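Local coordinates for K Homology domain-containing protein (Pyrococcus horikoshii, PDB 2E3U) that probably binds RNA through two KH domains as the pre-ribosomal RNA processing factor Dim2p, at residues R151-E156 against S196-L201; E60-T65 against R111-G116. One frame throughout, in Å; residues are numbered along the deposited sequence.

Interaction 1: residues R151-E156 against S196-L201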
ATOM      1  N   ARG A 151     -14.836  -3.130  -0.672  1.00 19.06           N
ATOM      2  CA  ARG A 151     -13.455  -2.990  -0.229  1.00 19.18           C
ATOM      3  C   ARG A 151     -13.413  -3.022   1.304  1.00 18.50           C
ATOM      4  O   ARG A 151     -12.543  -3.640   1.881  1.00 17.68           O
ATOM      5  CB  ARG A 151     -12.823  -1.710  -0.783  1.00 19.15           C
ATOM      6  CG  ARG A 151     -11.522  -1.293  -0.096  1.00 20.97           C
ATOM      7  CD  ARG A 151     -11.302   0.188  -0.331  1.00 27.48           C
ATOM      8  NE  ARG A 151     -10.681   0.910   0.777  1.00 32.01           N
ATOM      9  CZ  ARG A 151     -11.261   1.192   1.951  1.00 36.55           C
ATOM     10  NH1 ARG A 151     -10.588   1.891   2.876  1.00 38.22           N
ATOM     11  NH2 ARG A 151     -12.493   0.774   2.236  1.00 35.97           N
ATOM     12  N   GLN A 152     -14.368  -2.372   1.956  1.00 17.89           N
ATOM     13  CA  GLN A 152     -14.529  -2.532   3.415  1.00 17.63           C
ATOM     14  C   GLN A 152     -14.773  -4.005   3.878  1.00 17.18           C
ATOM     15  O   GLN A 152     -14.182  -4.464   4.855  1.00 17.60           O
ATOM     16  CB  GLN A 152     -15.671  -1.630   3.865  1.00 17.60           C
ATOM     17  CG  GLN A 152     -15.729  -1.362   5.335  1.00 18.74           C
ATOM     18  CD  GLN A 152     -16.763  -0.297   5.717  1.00 19.60           C
ATOM     19  OE1 GLN A 152     -17.137  -0.212   6.885  1.00 24.46           O
ATOM     20  NE2 GLN A 152     -17.211   0.526   4.739  1.00 21.49           N
ATOM     21  N   ILE A 153     -15.618  -4.752   3.167  1.00 15.86           N
ATOM     22  CA  ILE A 153     -15.813  -6.155   3.465  1.00 15.06           C
ATOM     23  C   ILE A 153     -14.484  -6.970   3.339  1.00 16.28           C
ATOM     24  O   ILE A 153     -14.103  -7.712   4.287  1.00 15.07           O
ATOM     25  CB  ILE A 153     -16.926  -6.768   2.601  1.00 15.35           C
ATOM     26  CG1 ILE A 153     -18.285  -6.087   2.952  1.00 14.17           C
ATOM     27  CG2 ILE A 153     -16.912  -8.335   2.764  1.00 12.83           C
ATOM     28  CD1 ILE A 153     -19.428  -6.353   2.011  1.00 13.75           C
ATOM     29  N   ILE A 154     -13.771  -6.785   2.211  1.00 15.63           N
ATOM     30  CA  ILE A 154     -12.434  -7.398   2.025  1.00 15.67           C
ATOM     31  C   ILE A 154     -11.491  -7.094   3.178  1.00 15.44           C
ATOM     32  O   ILE A 154     -10.875  -7.991   3.691  1.00 15.96           O
ATOM     33  CB  ILE A 154     -11.739  -7.028   0.673  1.00 15.74           C
ATOM     34  CG1 ILE A 154     -12.649  -7.370  -0.502  1.00 14.96           C
ATOM     35  CG2 ILE A 154     -10.398  -7.780   0.514  1.00 14.45           C
ATOM     36  CD1 ILE A 154     -12.159  -6.843  -1.807  1.00 16.14           C
ATOM     37  N   GLU A 155     -11.383  -5.840   3.598  1.00 15.96           N
ATOM     38  CA  GLU A 155     -10.466  -5.492   4.678  1.00 15.54           C
ATOM     39  C   GLU A 155     -10.861  -6.100   6.038  1.00 16.77           C
ATOM     40  O   GLU A 155      -9.998  -6.615   6.780  1.00 14.62           O
ATOM     41  CB  GLU A 155     -10.370  -3.960   4.825  1.00 16.84           C
ATOM     42  CG  GLU A 155      -9.805  -3.234   3.611  1.00 15.18           C
ATOM     43  CD  GLU A 155      -9.530  -1.799   3.916  1.00 19.62           C
ATOM     44  OE1 GLU A 155     -10.406  -1.160   4.533  1.00 23.12           O
ATOM     45  OE2 GLU A 155      -8.440  -1.289   3.558  1.00 19.81           O
ATOM     46  N   GLU A 156     -12.160  -6.016   6.376  1.00 17.52           N
ATOM     47  CA  GLU A 156     -12.649  -6.495   7.669  1.00 18.93           C
ATOM     48  C   GLU A 156     -12.370  -7.985   7.785  1.00 19.50           C
ATOM     49  O   GLU A 156     -11.819  -8.437   8.784  1.00 18.80           O
ATOM     50  CB  GLU A 156     -14.158  -6.239   7.826  1.00 19.82           C
ATOM     51  CG  GLU A 156     -14.721  -6.726   9.176  1.00 24.15           C
ATOM     52  CD  GLU A 156     -14.086  -5.993  10.352  1.00 31.91           C
ATOM     53  OE1 GLU A 156     -13.714  -6.645  11.361  1.00 34.77           O
ATOM     54  OE2 GLU A 156     -13.934  -4.750  10.254  1.00 35.32           O
ATOM     55  N   SER A 196     -20.244 -15.667  -3.805  1.00 25.99           N
ATOM     56  CA  SER A 196     -19.109 -16.576  -3.791  1.00 25.96           C
ATOM     57  C   SER A 196     -17.895 -15.957  -3.065  1.00 26.43           C
ATOM     58  O   SER A 196     -17.225 -16.641  -2.282  1.00 27.14           O
ATOM     59  CB  SER A 196     -18.745 -17.029  -5.198  1.00 25.38           C
ATOM     60  OG  SER A 196     -18.258 -15.950  -5.947  1.00 26.10           O
ATOM     61  N   VAL A 197     -17.610 -14.680  -3.320  1.00 26.00           N
ATOM     62  CA  VAL A 197     -16.439 -14.047  -2.709  1.00 26.35           C
ATOM     63  C   VAL A 197     -16.641 -13.886  -1.211  1.00 26.07           C
ATOM     64  O   VAL A 197     -15.736 -14.160  -0.434  1.00 27.28           O
ATOM     65  CB  VAL A 197     -16.055 -12.684  -3.397  1.00 26.47           C
ATOM     66  CG1 VAL A 197     -14.939 -11.981  -2.630  1.00 24.40           C
ATOM     67  CG2 VAL A 197     -15.655 -12.939  -4.830  1.00 24.86           C
ATOM     68  N   TYR A 198     -17.837 -13.484  -0.813  1.00 25.99           N
ATOM     69  CA  TYR A 198     -18.171 -13.306   0.593  1.00 26.50           C
ATOM     70  C   TYR A 198     -18.159 -14.637   1.382  1.00 26.87           C
ATOM     71  O   TYR A 198     -17.751 -14.679   2.563  1.00 26.70           O
ATOM     72  CB  TYR A 198     -19.514 -12.577   0.746  1.00 26.16           C
ATOM     73  CG  TYR A 198     -19.583 -11.156   0.189  1.00 25.98           C
ATOM     74  CD1 TYR A 198     -20.814 -10.593  -0.199  1.00 24.40           C
ATOM     75  CD2 TYR A 198     -18.442 -10.370   0.058  1.00 26.94           C
ATOM     76  CE1 TYR A 198     -20.897  -9.295  -0.709  1.00 22.44           C
ATOM     77  CE2 TYR A 198     -18.511  -9.061  -0.441  1.00 27.25           C
ATOM     78  CZ  TYR A 198     -19.745  -8.521  -0.820  1.00 26.41           C
ATOM     79  OH  TYR A 198     -19.801  -7.198  -1.311  1.00 27.12           O
ATOM     80  N   ARG A 199     -18.617 -15.710   0.747  1.00 27.31           N
ATOM     81  CA  ARG A 199     -18.541 -17.030   1.352  1.00 28.09           C
ATOM     82  C   ARG A 199     -17.088 -17.516   1.475  1.00 27.95           C
ATOM     83  O   ARG A 199     -16.705 -18.006   2.519  1.00 27.92           O
ATOM     84  CB  ARG A 199     -19.443 -18.033   0.618  1.00 28.98           C
ATOM     85  CG  ARG A 199     -20.931 -17.961   1.055  1.00 30.42           C
ATOM     86  CD  ARG A 199     -21.833 -18.493  -0.031  1.00 31.38           C
ATOM     87  NE  ARG A 199     -23.262 -18.654   0.296  1.00 31.95           N
ATOM     88  CZ  ARG A 199     -24.190 -17.723   0.078  1.00 32.51           C
ATOM     89  NH1 ARG A 199     -23.841 -16.537  -0.402  1.00 34.47           N
ATOM     90  NH2 ARG A 199     -25.465 -17.961   0.356  1.00 32.28           N
ATOM     91  N   TYR A 200     -16.285 -17.363   0.423  1.00 28.58           N
ATOM     92  CA  TYR A 200     -14.834 -17.575   0.496  1.00 28.83           C
ATOM     93  C   TYR A 200     -14.155 -16.824   1.652  1.00 29.59           C
ATOM     94  O   TYR A 200     -13.331 -17.398   2.373  1.00 29.43           O
ATOM     95  CB  TYR A 200     -14.123 -17.230  -0.840  1.00 29.35           C
ATOM     96  CG  TYR A 200     -12.608 -17.063  -0.671  1.00 28.24           C
ATOM     97  CD1 TYR A 200     -11.758 -18.164  -0.705  1.00 29.56           C
ATOM     98  CD2 TYR A 200     -12.048 -15.808  -0.455  1.00 28.51           C
ATOM     99  CE1 TYR A 200     -10.376 -18.023  -0.536  1.00 30.49           C
ATOM    100  CE2 TYR A 200     -10.678 -15.644  -0.262  1.00 27.80           C
ATOM    101  CZ  TYR A 200      -9.851 -16.750  -0.299  1.00 30.54           C
ATOM    102  OH  TYR A 200      -8.488 -16.584  -0.099  1.00 32.11           O
ATOM    103  N   LEU A 201     -14.494 -15.544   1.819  1.00 30.08           N
ATOM    104  CA  LEU A 201     -13.940 -14.739   2.901  1.00 30.47           C
ATOM    105  C   LEU A 201     -14.403 -15.189   4.284  1.00 31.40           C
ATOM    106  O   LEU A 201     -13.620 -15.126   5.242  1.00 31.45           O
ATOM    107  CB  LEU A 201     -14.213 -13.238   2.700  1.00 29.14           C
ATOM    108  CG  LEU A 201     -13.462 -12.514   1.596  1.00 27.61           C
ATOM    109  CD1 LEU A 201     -14.202 -11.258   1.164  1.00 26.06           C
ATOM    110  CD2 LEU A 201     -11.984 -12.186   1.963  1.00 25.93           C
TER
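Ile-153 meets the ring of Tyr-198 where two helices of the second KH domain, a type I KH fold by family, run side by side. Segments 151-156 of helix 149-158 and 196-201 of helix 194-203 point nearly the same way, 18° apart, with axes 10.7 Å from each other at closest. That is a wide spacing, bridged mainly by side chains.

Ile-153 uses both of its branches. Its CG2, anti to the backbone N, rests 3.7 Å from Tyr-198 CE2. CG1 is anti to the carbonyl carbon (chi1 -64°), and CD1 beyond it runs on toward the phenol end of the ring, where it lies 3.6 Å from Tyr-198 CZ. The two side chains cross at about a right angle, and CD1 comes to the ring obliquely. The Tyr-198 hydroxyl has a weak hydrogen bond to Thr-150 OG1, at the start of the same helix as Ile-153, and His-194 meets the ring with planes about 50° apart.

One turn further on, Leu-201 points toward helix 149-158 and sets CD1 against its near side, 4.3 Å from both Ile-153 CG2 and Ile-154 CA. This is the buried part of the contact. Helix 175-189 underlies it, with Leu-188 touching the Ile-154 side chain and Ile-180 touching Leu-201. The interface between the segments is small and mostly apolar, 202 Å² in all, and its closest approach is from Ile-153 CD1 to Tyr-198 OH, 3.4 Å.

Interaction 2: residues E60-T65 against R111-G116; sequences EKRTKT and RLLNEG
Arg-62 and Thr-63, at the end of helix 54-63, take hold of one leucine, Leu-113, in the link that leads from the first KH domain to the second. Arg-62 comes first and touches with its aliphatic part: CD lies 3.6 Å from Leu-113 CD1, and CB is 3.9 Å from that same methyl. From CG to NE the chain is extended, carrying the guanidinium past the leucine to a salt bridge with Glu-58 and a cation-pi contact with Phe-110.

Thr-63 takes the other methyl, its CG2 standing 3.6 Å from Leu-113 CD2. With CG2 anti to the carbonyl carbon and OG1 between N and C (chi1 60°), the methyl faces the leucine while the hydroxyl bonds Ile-59 O and receives a 2.7 Å hydrogen bond from Thr-65 OG1. A valine here would probably leave the Thr-65 hydroxyl and the Ile-59 carbonyl without this mate. Lys-64 then leaves the helix with positive phi (68°), and its carbonyl is bonded by Thr-81 and Thr-84.

Leu-113 crosses both side chains at about a right angle and also touches Ile-96 of helix 87-101. Lys-92 bonds the Leu-112 and Asn-114 carbonyls. The closest contacts are carbon to carbon, the guanidinium oblique to Leu-113 CD1: the two segments meet by apolar packing, 129 Å² in all. The salt bridge and threonine bonds stay on the side of helix 54-63, while the cation-pi contact reaches the link.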
ATOM      1  N   GLU A  60      10.762   9.793   8.629  1.00 24.89           N
ATOM      2  CA  GLU A  60      12.154   9.814   9.074  1.00 25.15           C
ATOM      3  C   GLU A  60      12.354   9.475  10.553  1.00 25.32           C
ATOM      4  O   GLU A  60      13.268   8.719  10.897  1.00 25.15           O
ATOM      5  CB  GLU A  60      12.788  11.163   8.756  1.00 25.32           C
ATOM      6  CG  GLU A  60      12.881  11.369   7.268  1.00 27.29           C
ATOM      7  CD  GLU A  60      13.425  12.694   6.902  1.00 27.95           C
ATOM      8  OE1 GLU A  60      13.240  13.650   7.670  1.00 30.17           O
ATOM      9  OE2 GLU A  60      14.040  12.771   5.838  1.00 27.94           O
ATOM     10  N   LYS A  61      11.500  10.032  11.412  1.00 25.19           N
ATOM     11  CA  LYS A  61      11.609   9.872  12.853  1.00 26.10           C
ATOM     12  C   LYS A  61      11.257   8.434  13.304  1.00 26.57           C
ATOM     13  O   LYS A  61      11.951   7.847  14.136  1.00 27.39           O
ATOM     14  CB  LYS A  61      10.737  10.924  13.551  1.00 25.52           C
ATOM     15  CG  LYS A  61      10.391  10.618  15.014  1.00 28.05           C
ATOM     16  CD  LYS A  61       9.730  11.768  15.776  1.00 27.18           C
ATOM     17  CE  LYS A  61       9.085  11.206  17.056  1.00 31.78           C
ATOM     18  NZ  LYS A  61       8.838  12.232  18.143  1.00 33.08           N
ATOM     19  N   ARG A  62      10.200   7.867  12.736  1.00 26.60           N
ATOM     20  CA  ARG A  62       9.756   6.518  13.083  1.00 26.90           C
ATOM     21  C   ARG A  62      10.636   5.367  12.563  1.00 26.33           C
ATOM     22  O   ARG A  62      10.638   4.272  13.127  1.00 26.78           O
ATOM     23  CB  ARG A  62       8.308   6.326  12.649  1.00 27.28           C
ATOM     24  CG  ARG A  62       7.325   7.320  13.275  1.00 28.49           C
ATOM     25  CD  ARG A  62       5.946   6.684  13.326  1.00 32.67           C
ATOM     26  NE  ARG A  62       4.874   7.666  13.393  1.00 33.33           N
ATOM     27  CZ  ARG A  62       3.587   7.368  13.529  1.00 35.21           C
ATOM     28  NH1 ARG A  62       2.690   8.362  13.573  1.00 35.53           N
ATOM     29  NH2 ARG A  62       3.197   6.089  13.627  1.00 32.38           N
ATOM     30  N   THR A  63      11.378   5.618  11.495  1.00 26.20           N
ATOM     31  CA  THR A  63      12.252   4.599  10.894  1.00 25.34           C
ATOM     32  C   THR A  63      13.746   4.884  11.102  1.00 25.72           C
ATOM     33  O   THR A  63      14.578   3.970  10.995  1.00 26.24           O
ATOM     34  CB  THR A  63      11.977   4.460   9.377  1.00 25.61           C
ATOM     35  OG1 THR A  63      12.229   5.715   8.721  1.00 22.63           O
ATOM     36  CG2 THR A  63      10.519   4.004   9.133  1.00 24.00           C
ATOM     37  N   LYS A  64      14.072   6.138  11.408  1.00 24.50           N
ATOM     38  CA  LYS A  64      15.447   6.588  11.631  1.00 25.05           C
ATOM     39  C   LYS A  64      16.228   6.534  10.330  1.00 24.29           C
ATOM     40  O   LYS A  64      17.383   6.083  10.270  1.00 24.17           O
ATOM     41  CB  LYS A  64      16.137   5.833  12.779  1.00 25.82           C
ATOM     42  CG  LYS A  64      15.403   5.939  14.140  1.00 26.68           C
ATOM     43  CD  LYS A  64      16.161   5.221  15.264  1.00 28.18           C
ATOM     44  CE  LYS A  64      15.203   4.657  16.344  1.00 33.02           C
ATOM     45  NZ  LYS A  64      14.659   3.288  15.956  1.00 35.98           N
ATOM     46  N   THR A  65      15.564   7.028   9.281  1.00 22.84           N
ATOM     47  CA  THR A  65      16.140   7.106   7.953  1.00 21.91           C
ATOM     48  C   THR A  65      16.034   8.531   7.430  1.00 21.33           C
ATOM     49  O   THR A  65      15.351   9.394   7.999  1.00 21.41           O
ATOM     50  CB  THR A  65      15.416   6.156   6.970  1.00 21.61           C
ATOM     51  OG1 THR A  65      14.017   6.504   6.912  1.00 22.07           O
ATOM     52  CG2 THR A  65      15.641   4.660   7.380  1.00 18.22           C
ATOM     53  N   ARG A 111       0.997   1.443   9.223  1.00 19.02           N
ATOM     54  CA  ARG A 111       0.807   0.010   9.537  1.00 17.98           C
ATOM     55  C   ARG A 111       2.063  -0.838   9.237  1.00 16.97           C
ATOM     56  O   ARG A 111       2.401  -1.746   9.999  1.00 16.95           O
ATOM     57  CB  ARG A 111      -0.394  -0.574   8.775  1.00 17.99           C
ATOM     58  CG  ARG A 111      -0.806  -1.988   9.260  1.00 18.72           C
ATOM     59  CD  ARG A 111      -1.900  -2.601   8.398  1.00 16.82           C
ATOM     60  NE  ARG A 111      -2.036  -4.005   8.774  1.00 12.29           N
ATOM     61  CZ  ARG A 111      -3.141  -4.739   8.668  1.00 11.18           C
ATOM     62  NH1 ARG A 111      -3.078  -5.986   9.079  1.00  5.42           N
ATOM     63  NH2 ARG A 111      -4.295  -4.229   8.166  1.00  7.81           N
ATOM     64  N   LEU A 112       2.763  -0.509   8.154  1.00 16.37           N
ATOM     65  CA  LEU A 112       3.910  -1.261   7.697  1.00 16.82           C
ATOM     66  C   LEU A 112       5.063  -1.282   8.707  1.00 18.39           C
ATOM     67  O   LEU A 112       5.956  -2.119   8.582  1.00 18.75           O
ATOM     68  CB  LEU A 112       4.415  -0.728   6.368  1.00 16.20           C
ATOM     69  CG  LEU A 112       3.591  -1.143   5.153  1.00 16.36           C
ATOM     70  CD1 LEU A 112       3.899  -0.131   4.060  1.00 12.67           C
ATOM     71  CD2 LEU A 112       3.989  -2.536   4.739  1.00 11.52           C
ATOM     72  N   LEU A 113       5.047  -0.368   9.690  1.00 19.62           N
ATOM     73  CA  LEU A 113       6.043  -0.358  10.775  1.00 21.22           C
ATOM     74  C   LEU A 113       5.907  -1.551  11.694  1.00 22.46           C
ATOM     75  O   LEU A 113       6.846  -1.888  12.390  1.00 23.61           O
ATOM     76  CB  LEU A 113       5.938   0.930  11.599  1.00 22.04           C
ATOM     77  CG  LEU A 113       6.285   2.238  10.871  1.00 22.03           C
ATOM     78  CD1 LEU A 113       5.936   3.432  11.722  1.00 24.19           C
ATOM     79  CD2 LEU A 113       7.754   2.214  10.574  1.00 23.30           C
ATOM     80  N   ASN A 114       4.729  -2.185  11.715  1.00 24.19           N
ATOM     81  CA  ASN A 114       4.495  -3.355  12.563  1.00 25.13           C
ATOM     82  C   ASN A 114       5.255  -4.548  12.004  1.00 26.02           C
ATOM     83  O   ASN A 114       5.295  -4.775  10.782  1.00 26.01           O
ATOM     84  CB  ASN A 114       2.991  -3.722  12.672  1.00 24.98           C
ATOM     85  CG  ASN A 114       2.109  -2.587  13.230  1.00 26.41           C
ATOM     86  OD1 ASN A 114       0.904  -2.520  12.928  1.00 28.85           O
ATOM     87  ND2 ASN A 114       2.689  -1.708  14.022  1.00 25.98           N
ATOM     88  N   GLU A 115       5.851  -5.333  12.894  1.00 27.09           N
ATOM     89  CA  GLU A 115       6.596  -6.519  12.455  1.00 27.53           C
ATOM     90  C   GLU A 115       5.654  -7.603  11.879  1.00 27.32           C
ATOM     91  O   GLU A 115       4.481  -7.735  12.291  1.00 27.72           O
ATOM     92  CB  GLU A 115       7.535  -7.030  13.575  1.00 28.16           C
ATOM     93  CG  GLU A 115       8.920  -6.256  13.690  1.00 27.98           C
ATOM     94  CD  GLU A 115       8.842  -4.875  14.392  1.00 30.71           C
ATOM     95  OE1 GLU A 115       7.732  -4.334  14.635  1.00 32.25           O
ATOM     96  OE2 GLU A 115       9.911  -4.293  14.694  1.00 29.60           O
ATOM     97  N   GLY A 116       6.161  -8.333  10.889  1.00 26.68           N
ATOM     98  CA  GLY A 116       5.364  -9.276  10.126  1.00 26.78           C
ATOM     99  C   GLY A 116       4.439  -8.625   9.116  1.00 26.95           C
ATOM    100  O   GLY A 116       3.696  -9.303   8.448  1.00 27.35           O
TER

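Along the chain the two contacts follow in series: interaction 2 closes before interaction 1 opens. Their centres lie 28 Å apart and their nearest atoms about 6 Å, without touching. Interaction 2 packs the link between the KH domains, just before strand 118-123, against the first domain; interaction 1 joins helices 149-158 and 194-203 within the second. Each domain has its own three-stranded antiparallel sheet of order 1-3-2, so the contacts share no sheet or helix. Arg-111 nonetheless reaches from the link to Gly-159 and Ser-161, just beyond helix 149-158. The chain thus sets two KH modules side by side, consistent with a protein that binds RNA.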